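Long-range contacts in zinc finger (CCCH type) motif-containing protein (Toxoplasma gondii, PDB 7NJC), which probably recognises N6-methyladenosine in messenger RNA, this chain being the YTH (YT521-B-like) reader domain of a longer zinc-finger protein: residues F16-S21 and T133-A138; H33-T38 and Q81-I86. All coordinates share one frame; numbering follows the deposited sequence.

Contact 1: residues F16-S21 and T133-A138; sequences FFIIKS and TEVPPA. With 6MD (N-methyladenosine), chain D; nucleotides of chain B.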
loop_
_atom_site.group_PDB
_atom_site.type_symbol
_atom_site.label_atom_id
_atom_site.label_comp_id
_atom_site.label_asym_id
_atom_site.label_seq_id
_atom_site.Cartn_x
_atom_site.Cartn_y
_atom_site.Cartn_z
ATOM N N PHE A 16 -8.107 4.263 2.478
ATOM C CA PHE A 16 -6.842 3.685 2.915
ATOM C C PHE A 16 -6.854 2.191 2.646
ATOM O O PHE A 16 -7.772 1.492 3.085
ATOM C CB PHE A 16 -6.645 3.903 4.426
ATOM C CG PHE A 16 -6.695 5.351 4.858
ATOM C CD1 PHE A 16 -7.912 5.999 5.086
ATOM C CD2 PHE A 16 -5.519 6.058 5.057
ATOM C CE1 PHE A 16 -7.946 7.323 5.493
ATOM C CE2 PHE A 16 -5.547 7.380 5.457
ATOM C CZ PHE A 16 -6.757 8.016 5.681
ATOM N N PHE A 17 -5.816 1.697 1.960
ATOM C CA PHE A 17 -5.710 0.288 1.603
ATOM C C PHE A 17 -4.365 -0.261 2.036
ATOM O O PHE A 17 -3.336 0.407 1.895
ATOM C CB PHE A 17 -5.851 0.097 0.099
ATOM C CG PHE A 17 -7.184 0.536 -0.435
ATOM C CD1 PHE A 17 -7.400 1.864 -0.789
ATOM C CD2 PHE A 17 -8.229 -0.373 -0.555
ATOM C CE1 PHE A 17 -8.642 2.284 -1.275
ATOM C CE2 PHE A 17 -9.460 0.030 -1.043
ATOM C CZ PHE A 17 -9.669 1.365 -1.395
ATOM N N ILE A 18 -4.372 -1.485 2.537
ATOM C CA ILE A 18 -3.141 -2.186 2.863
ATOM C C ILE A 18 -2.642 -2.871 1.602
ATOM O O ILE A 18 -3.418 -3.520 0.884
ATOM C CB ILE A 18 -3.370 -3.190 4.001
ATOM C CG1 ILE A 18 -3.701 -2.415 5.283
ATOM C CG2 ILE A 18 -2.124 -4.040 4.217
ATOM C CD1 ILE A 18 -4.143 -3.268 6.416
ATOM N N ILE A 19 -1.360 -2.677 1.305
ATOM C CA ILE A 19 -0.689 -3.289 0.166
ATOM C C ILE A 19 0.312 -4.294 0.714
ATOM O O ILE A 19 1.113 -3.956 1.596
ATOM C CB ILE A 19 0.024 -2.223 -0.686
ATOM C CG1 ILE A 19 -1.001 -1.297 -1.355
ATOM C CG2 ILE A 19 1.005 -2.886 -1.680
ATOM C CD1 ILE A 19 -1.956 -1.992 -2.338
ATOM N N LYS A 20 0.264 -5.524 0.203
ATOM C CA LYS A 20 1.215 -6.560 0.580
ATOM C C LYS A 20 2.128 -6.858 -0.601
ATOM O O LYS A 20 1.698 -6.818 -1.757
ATOM C CB LYS A 20 0.493 -7.846 1.002
ATOM C CG LYS A 20 -0.459 -7.687 2.189
ATOM C CD LYS A 20 0.231 -7.282 3.484
ATOM C CE LYS A 20 1.202 -8.354 3.962
ATOM N NZ LYS A 20 1.590 -8.149 5.391
ATOM N N SER A 21 3.394 -7.144 -0.310
ATOM C CA SER A 21 4.351 -7.525 -1.340
ATOM C C SER A 21 5.026 -8.810 -0.908
ATOM O O SER A 21 5.478 -8.913 0.232
ATOM C CB SER A 21 5.424 -6.451 -1.521
ATOM O OG SER A 21 6.337 -6.851 -2.536
ATOM N N THR A 133 -6.666 -4.918 1.257
ATOM C CA THR A 133 -7.639 -4.775 2.338
ATOM C C THR A 133 -7.865 -3.301 2.654
ATOM O O THR A 133 -6.912 -2.569 2.911
ATOM C CB THR A 133 -7.108 -5.475 3.592
ATOM O OG1 THR A 133 -7.001 -6.885 3.357
ATOM C CG2 THR A 133 -8.031 -5.216 4.795
ATOM N N GLU A 134 -9.117 -2.863 2.647
ATOM C CA GLU A 134 -9.428 -1.492 3.046
ATOM C C GLU A 134 -9.549 -1.403 4.566
ATOM O O GLU A 134 -10.022 -2.341 5.218
ATOM C CB GLU A 134 -10.717 -0.989 2.391
ATOM C CG GLU A 134 -10.835 0.534 2.480
ATOM C CD GLU A 134 -11.891 1.144 1.569
ATOM O OE1 GLU A 134 -12.526 0.413 0.779
ATOM O OE2 GLU A 134 -12.086 2.374 1.654
ATOM N N VAL A 135 -9.097 -0.287 5.131
ATOM C CA VAL A 135 -9.315 -0.036 6.556
ATOM C C VAL A 135 -10.212 1.186 6.702
ATOM O O VAL A 135 -10.169 2.093 5.852
ATOM C CB VAL A 135 -8.000 0.136 7.343
ATOM C CG1 VAL A 135 -7.155 -1.140 7.310
ATOM C CG2 VAL A 135 -7.202 1.292 6.794
ATOM N N PRO A 136 -11.023 1.268 7.754
ATOM C CA PRO A 136 -11.864 2.447 7.929
ATOM C C PRO A 136 -11.010 3.686 8.087
ATOM O O PRO A 136 -9.870 3.618 8.587
ATOM C CB PRO A 136 -12.638 2.143 9.222
ATOM C CG PRO A 136 -12.531 0.668 9.413
ATOM C CD PRO A 136 -11.204 0.286 8.837
ATOM N N PRO A 137 -11.544 4.850 7.736
ATOM C CA PRO A 137 -10.719 6.069 7.739
ATOM C C PRO A 137 -10.181 6.468 9.105
ATOM O O PRO A 137 -9.084 7.030 9.178
ATOM C CB PRO A 137 -11.655 7.128 7.138
ATOM C CG PRO A 137 -13.041 6.573 7.338
ATOM C CD PRO A 137 -12.906 5.086 7.234
ATOM N N ALA A 138 -10.907 6.214 10.196
ATOM C CA ALA A 138 -10.366 6.571 11.503
ATOM C C ALA A 138 -9.090 5.792 11.788
ATOM O O ALA A 138 -8.093 6.356 12.256
ATOM C CB ALA A 138 -11.406 6.331 12.601
HETATM O "O5'" 6MD D . -1.081 -13.655 -4.478
HETATM C "C5'" 6MD D . -1.323 -12.592 -3.554
HETATM C "C4'" 6MD D . -0.022 -11.995 -3.075
HETATM O "O4'" 6MD D . 0.557 -11.174 -4.105
HETATM C "C3'" 6MD D . -0.056 -11.100 -1.888
HETATM O "O3'" 6MD D . -0.337 -11.629 -0.638
HETATM C "C2'" 6MD D . 1.127 -10.238 -2.034
HETATM O "O2'" 6MD D . 2.095 -10.093 -1.053
HETATM C "C1'" 6MD D . 1.494 -10.300 -3.502
HETATM N N9 6MD D . 1.533 -9.068 -4.291
HETATM C C8 6MD D . 0.538 -8.416 -4.715
HETATM N N7 6MD D . 1.033 -7.421 -5.512
HETATM C C5 6MD D . 2.406 -7.571 -5.545
HETATM C C6 6MD D . 3.526 -6.902 -6.159
HETATM N N6 6MD D . 3.343 -5.710 -7.026
HETATM N N1 6MD D . 4.761 -7.352 -5.961
HETATM C C2 6MD D . 4.985 -8.435 -5.176
HETATM N N3 6MD D . 3.963 -9.081 -4.577
HETATM C C4 6MD D . 2.677 -8.692 -4.742
HETATM C CZ 6MD D . 4.474 -5.212 -7.733
ATOM P P C B 4 -1.643 -11.802 0.179
ATOM O OP1 C B 4 -1.806 -13.272 0.401
ATOM O OP2 C B 4 -2.720 -10.953 -0.383
ATOM O "O5'" C B 4 -1.207 -11.104 1.535
ATOM C "C5'" C B 4 -0.436 -11.787 2.501
ATOM C "C4'" C B 4 -1.102 -11.695 3.844
ATOM O "O4'" C B 4 -2.379 -12.368 3.798
ATOM C "C3'" C B 4 -0.358 -12.339 4.995
ATOM O "O3'" C B 4 0.582 -11.416 5.525
ATOM C "C2'" C B 4 -1.476 -12.687 5.974
ATOM O "O2'" C B 4 -1.808 -11.540 6.739
ATOM C "C1'" C B 4 -2.656 -12.969 5.036
ATOM N N1 C B 4 -2.939 -14.400 4.787
ATOM C C2 C B 4 -3.456 -15.209 5.803
ATOM O O2 C B 4 -3.620 -14.734 6.943
ATOM N N3 C B 4 -3.743 -16.503 5.518
ATOM C C4 C B 4 -3.562 -16.987 4.285
ATOM N N4 C B 4 -3.863 -18.270 4.066
ATOM C C5 C B 4 -3.062 -16.178 3.226
ATOM C C6 C B 4 -2.781 -14.901 3.520
ATOM P P A B 5 2.016 -11.887 6.065
ATOM O OP1 A B 5 2.783 -10.659 6.398
ATOM O OP2 A B 5 2.570 -12.869 5.092
ATOM O "O5'" A B 5 1.685 -12.719 7.389
ATOM C "C5'" A B 5 1.025 -12.142 8.514
ATOM C "C4'" A B 5 0.598 -13.203 9.509
ATOM O "O4'" A B 5 -0.222 -14.191 8.824
ATOM C "C3'" A B 5 1.733 -13.985 10.167
ATOM O "O3'" A B 5 1.336 -14.389 11.482
ATOM C "C2'" A B 5 1.852 -15.213 9.269
ATOM O "O2'" A B 5 2.447 -16.335 9.882
ATOM C "C1'" A B 5 0.390 -15.469 8.901
ATOM N N9 A B 5 0.212 -16.126 7.601
ATOM C C8 A B 5 0.711 -15.688 6.397
ATOM N N7 A B 5 0.402 -16.450 5.374
ATOM C C5 A B 5 -0.359 -17.463 5.939
ATOM C C6 A B 5 -0.985 -18.587 5.373
ATOM N N6 A B 5 -0.939 -18.883 4.069
ATOM N N1 A B 5 -1.668 -19.407 6.201
ATOM C C2 A B 5 -1.713 -19.106 7.508
ATOM N N3 A B 5 -1.163 -18.080 8.157
ATOM C C4 A B 5 -0.491 -17.279 7.308
HETATM O O HOH W 1 -10.741 3.683 3.653
#
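Thr-133 and the short edge strand 134-135 run antiparallel beside Phe-16 to Ile-18 of strand 14-21, at the outer edge of the mixed sheet and just before helix 137-148. Two backbone hydrogen bonds join them: Ile-18 N gives to Thr-133 O at 2.8 Å and Val-135 N to Phe-16 O at 3.0 Å, both nearly straight at hydrogen. Between them lies the non-hydrogen-bonded pair Phe-17 and Glu-134, where the CA atoms come within 4.4 Å of each other. On this face the Glu-134 side chain runs obliquely over the Phe-17 ring. Glu-134 CG, anti to the backbone N (chi1 -164°), sits 4.2 Å from the centroid of the Phe-17 ring in a CH-pi contact, off-centre toward the rim, and the extended chain beyond brings the carboxylate up to Phe-17 CE2 and CZ. Glu-134 OE2 forms a salt bridge with Arg-15 and also accepts from a water. That water is held by three bonds, since it takes the N-H of Phe-16 and donates to Val-135 O as well, closing the end of the pairing where direct bonds stop. The other face is apolar: Val-135 CG2 touches Phe-16 CB at 3.6 Å, while Val-135 CG1 meets Ile-18 CD1 at 3.8 Å, the two side chains crossing at about a right angle. Phe-16 CE1 reaches Pro-137 in the first turn of the helix. Further along the strand, Lys-20 bends at chi2 and chi3 to bring NZ within 3.0 Å of OP1 of nucleotide A5 of chain B, with Ser-61 as a second partner. An edge strand followed, through the N-cap Pro-136, by a helix, and laid beside a strand whose Lys-20 reaches the RNA backbone, fits the alpha/beta architecture of the YTH domain.

Contact 2: residues H33-T38 and Q81-I86; sequences HGVWAT and QLFPGI. With 6MD (N-methyladenosine), chain D.
Val-35 and Ile-86 send their branches toward the other segment by the same first torsion: Val-35 CG2 and Ile-86 CG1 both lie anti to their backbone N (Ile-86 chi1 -166°), Val-35 CG2 facing Leu-82 and Phe-83, while the Ile-86 chain stays extended (chi2 172°) and carries CD1 to the His-33 ring. Val-35 CG2 meets Phe-83 CD2 at 4.0 Å and Leu-82 CD2 at 4.1 Å. The Leu-82 and Val-35 side chains slide past each other in opposite directions. Phe-83 receives His-33 CB over one face of its ring, with Phe-83 CZ 4.0 Å from that carbon; the two rings themselves are oblique, their planes 59° apart. Ile-86 CD1 approaches His-33 CD2 to the same distance of 4.0 Å. A type II turn from Phe-83 to Ile-86, closed by Ile-86 N bonding to Phe-83 O, sets both residues on the side facing Val-35. Beyond Val-35 the chain turns to the modified base: N6 of the N-methyladenosine donates to Ala-37 O at 2.7 Å and lies over a face of the Trp-36 indole. Apolar contacts thus join the 81-86 loop to the end of helix 24-33 and to Val-35 of strand 35-36, while the carbonyl of Ala-37, two residues beyond Val-35, accepts the one hydrogen left on the methylated amine, consistent with a reader of that base.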
loop_
_atom_site.group_PDB
_atom_site.type_symbol
_atom_site.label_atom_id
_atom_site.label_comp_id
_atom_site.label_asym_id
_atom_site.label_seq_id
_atom_site.Cartn_x
_atom_site.Cartn_y
_atom_site.Cartn_z
ATOM N N HIS A 33 11.311 4.284 -8.108
ATOM C CA HIS A 33 10.683 4.723 -9.345
ATOM C C HIS A 33 9.275 5.276 -9.180
ATOM O O HIS A 33 8.703 5.768 -10.164
ATOM C CB HIS A 33 10.728 3.599 -10.391
ATOM C CG HIS A 33 12.122 3.185 -10.733
ATOM N ND1 HIS A 33 12.949 3.948 -11.531
ATOM C CD2 HIS A 33 12.853 2.114 -10.346
ATOM C CE1 HIS A 33 14.126 3.355 -11.632
ATOM N NE2 HIS A 33 14.094 2.240 -10.923
ATOM N N GLY A 34 8.717 5.251 -7.973
ATOM C CA GLY A 34 7.398 5.812 -7.754
ATOM C C GLY A 34 6.298 5.083 -8.500
ATOM O O GLY A 34 5.470 5.702 -9.177
ATOM N N VAL A 35 6.255 3.760 -8.345
ATOM C CA VAL A 35 5.389 2.917 -9.161
ATOM C C VAL A 35 4.930 1.728 -8.329
ATOM O O VAL A 35 5.644 1.257 -7.437
ATOM C CB VAL A 35 6.134 2.475 -10.447
ATOM C CG1 VAL A 35 7.358 1.632 -10.111
ATOM C CG2 VAL A 35 5.200 1.733 -11.403
ATOM N N TRP A 36 3.718 1.253 -8.623
ATOM C CA TRP A 36 3.219 0.015 -8.040
ATOM C C TRP A 36 2.327 -0.680 -9.061
ATOM O O TRP A 36 1.959 -0.104 -10.090
ATOM C CB TRP A 36 2.489 0.264 -6.703
ATOM C CG TRP A 36 2.259 -0.997 -5.944
ATOM C CD1 TRP A 36 1.057 -1.594 -5.667
ATOM C CD2 TRP A 36 3.268 -1.850 -5.396
ATOM N NE1 TRP A 36 1.257 -2.765 -4.964
ATOM C CE2 TRP A 36 2.606 -2.941 -4.777
ATOM C CE3 TRP A 36 4.669 -1.789 -5.347
ATOM C CZ2 TRP A 36 3.297 -3.971 -4.136
ATOM C CZ3 TRP A 36 5.352 -2.806 -4.713
ATOM C CH2 TRP A 36 4.668 -3.883 -4.108
ATOM N N ALA A 37 2.027 -1.948 -8.797
ATOM C CA ALA A 37 1.003 -2.687 -9.519
ATOM C C ALA A 37 0.473 -3.749 -8.575
ATOM O O ALA A 37 1.181 -4.198 -7.675
ATOM C CB ALA A 37 1.549 -3.374 -10.782
ATOM N N THR A 38 -0.777 -4.147 -8.782
ATOM C CA THR A 38 -1.413 -5.121 -7.913
ATOM C C THR A 38 -2.121 -6.161 -8.773
ATOM O O THR A 38 -2.074 -6.105 -10.006
ATOM C CB THR A 38 -2.317 -4.413 -6.890
ATOM O OG1 THR A 38 -2.801 -5.354 -5.927
ATOM C CG2 THR A 38 -3.483 -3.704 -7.574
ATOM N N GLN A 81 1.580 1.598 -20.531
ATOM C CA GLN A 81 2.802 2.223 -21.019
ATOM C C GLN A 81 3.741 2.674 -19.904
ATOM O O GLN A 81 4.861 3.106 -20.203
ATOM C CB GLN A 81 2.464 3.413 -21.922
ATOM C CG GLN A 81 1.713 3.020 -23.179
ATOM C CD GLN A 81 1.553 4.172 -24.148
ATOM O OE1 GLN A 81 1.115 5.260 -23.772
ATOM N NE2 GLN A 81 1.915 3.941 -25.405
ATOM N N LEU A 82 3.324 2.580 -18.640
ATOM C CA LEU A 82 4.155 3.037 -17.528
ATOM C C LEU A 82 5.099 1.921 -17.096
ATOM O O LEU A 82 4.648 0.857 -16.659
ATOM C CB LEU A 82 3.284 3.448 -16.343
ATOM C CG LEU A 82 4.081 3.912 -15.121
ATOM C CD1 LEU A 82 4.865 5.184 -15.453
ATOM C CD2 LEU A 82 3.150 4.149 -13.946
ATOM N N PHE A 83 6.410 2.176 -17.197
ATOM C CA PHE A 83 7.461 1.237 -16.797
ATOM C C PHE A 83 7.121 -0.207 -17.160
ATOM O O PHE A 83 7.160 -1.082 -16.288
ATOM C CB PHE A 83 7.714 1.321 -15.288
ATOM C CG PHE A 83 8.339 2.616 -14.830
ATOM C CD1 PHE A 83 9.631 2.958 -15.205
ATOM C CD2 PHE A 83 7.651 3.461 -13.980
ATOM C CE1 PHE A 83 10.214 4.142 -14.763
ATOM C CE2 PHE A 83 8.223 4.646 -13.534
ATOM C CZ PHE A 83 9.505 4.987 -13.931
ATOM N N PRO A 84 6.799 -0.499 -18.421
ATOM C CA PRO A 84 6.332 -1.849 -18.772
ATOM C C PRO A 84 7.343 -2.915 -18.374
ATOM O O PRO A 84 8.512 -2.853 -18.756
ATOM C CB PRO A 84 6.185 -1.787 -20.297
ATOM C CG PRO A 84 6.105 -0.358 -20.637
ATOM C CD PRO A 84 6.904 0.378 -19.600
ATOM N N GLY A 85 6.883 -3.893 -17.592
ATOM C CA GLY A 85 7.681 -5.056 -17.243
ATOM C C GLY A 85 8.711 -4.840 -16.158
ATOM O O GLY A 85 9.563 -5.715 -15.955
ATOM N N ILE A 86 8.638 -3.723 -15.431
ATOM C CA ILE A 86 9.676 -3.369 -14.464
ATOM C C ILE A 86 9.830 -4.427 -13.368
ATOM O O ILE A 86 10.924 -4.600 -12.817
ATOM C CB ILE A 86 9.399 -1.964 -13.890
ATOM C CG1 ILE A 86 10.625 -1.439 -13.145
ATOM C CG2 ILE A 86 8.160 -1.980 -12.975
ATOM C CD1 ILE A 86 10.492 0.007 -12.723
HETATM O "O5'" 6MD D . -1.081 -13.655 -4.478
HETATM C "C5'" 6MD D . -1.323 -12.592 -3.554
HETATM C "C4'" 6MD D . -0.022 -11.995 -3.075
HETATM O "O4'" 6MD D . 0.557 -11.174 -4.105
HETATM C "C3'" 6MD D . -0.056 -11.100 -1.888
HETATM O "O3'" 6MD D . -0.337 -11.629 -0.638
HETATM C "C2'" 6MD D . 1.127 -10.238 -2.034
HETATM O "O2'" 6MD D . 2.095 -10.093 -1.053
HETATM C "C1'" 6MD D . 1.494 -10.300 -3.502
HETATM N N9 6MD D . 1.533 -9.068 -4.291
HETATM C C8 6MD D . 0.538 -8.416 -4.715
HETATM N N7 6MD D . 1.033 -7.421 -5.512
HETATM C C5 6MD D . 2.406 -7.571 -5.545
HETATM C C6 6MD D . 3.526 -6.902 -6.159
HETATM N N6 6MD D . 3.343 -5.710 -7.026
HETATM N N1 6MD D . 4.761 -7.352 -5.961
HETATM C C2 6MD D . 4.985 -8.435 -5.176
HETATM N N3 6MD D . 3.963 -9.081 -4.577
HETATM C C4 6MD D . 2.677 -8.692 -4.742
HETATM C CZ 6MD D . 4.474 -5.212 -7.733
#

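In the fold
Contacts 1 and 2 have centres about 20 Å apart and lie at opposite ends of the same sheet, with strand 134-135 outermost at one edge and strand 35-36 at the other; contact 2 is nested within the chain loop that contact 1 closes. One segment of each, 16-21 and 33-38, runs on to the N-methyladenosine. Trp-36 packs against strand 14-21, its NE1 3.3 Å from Ile-19 CG2 and its CH2 3.7 Å from Ser-21 CB. Segment 16-21 also touches the nucleoside directly, Ser-21 OG coming to 3.4 Å from C2 of its base. Asn-22 and Asn-26 supply further hydrogen bonds, and Trp-87 meets Trp-36 edge-to-face, consistent with the aromatic methyl-adenosine pocket of YTH readers.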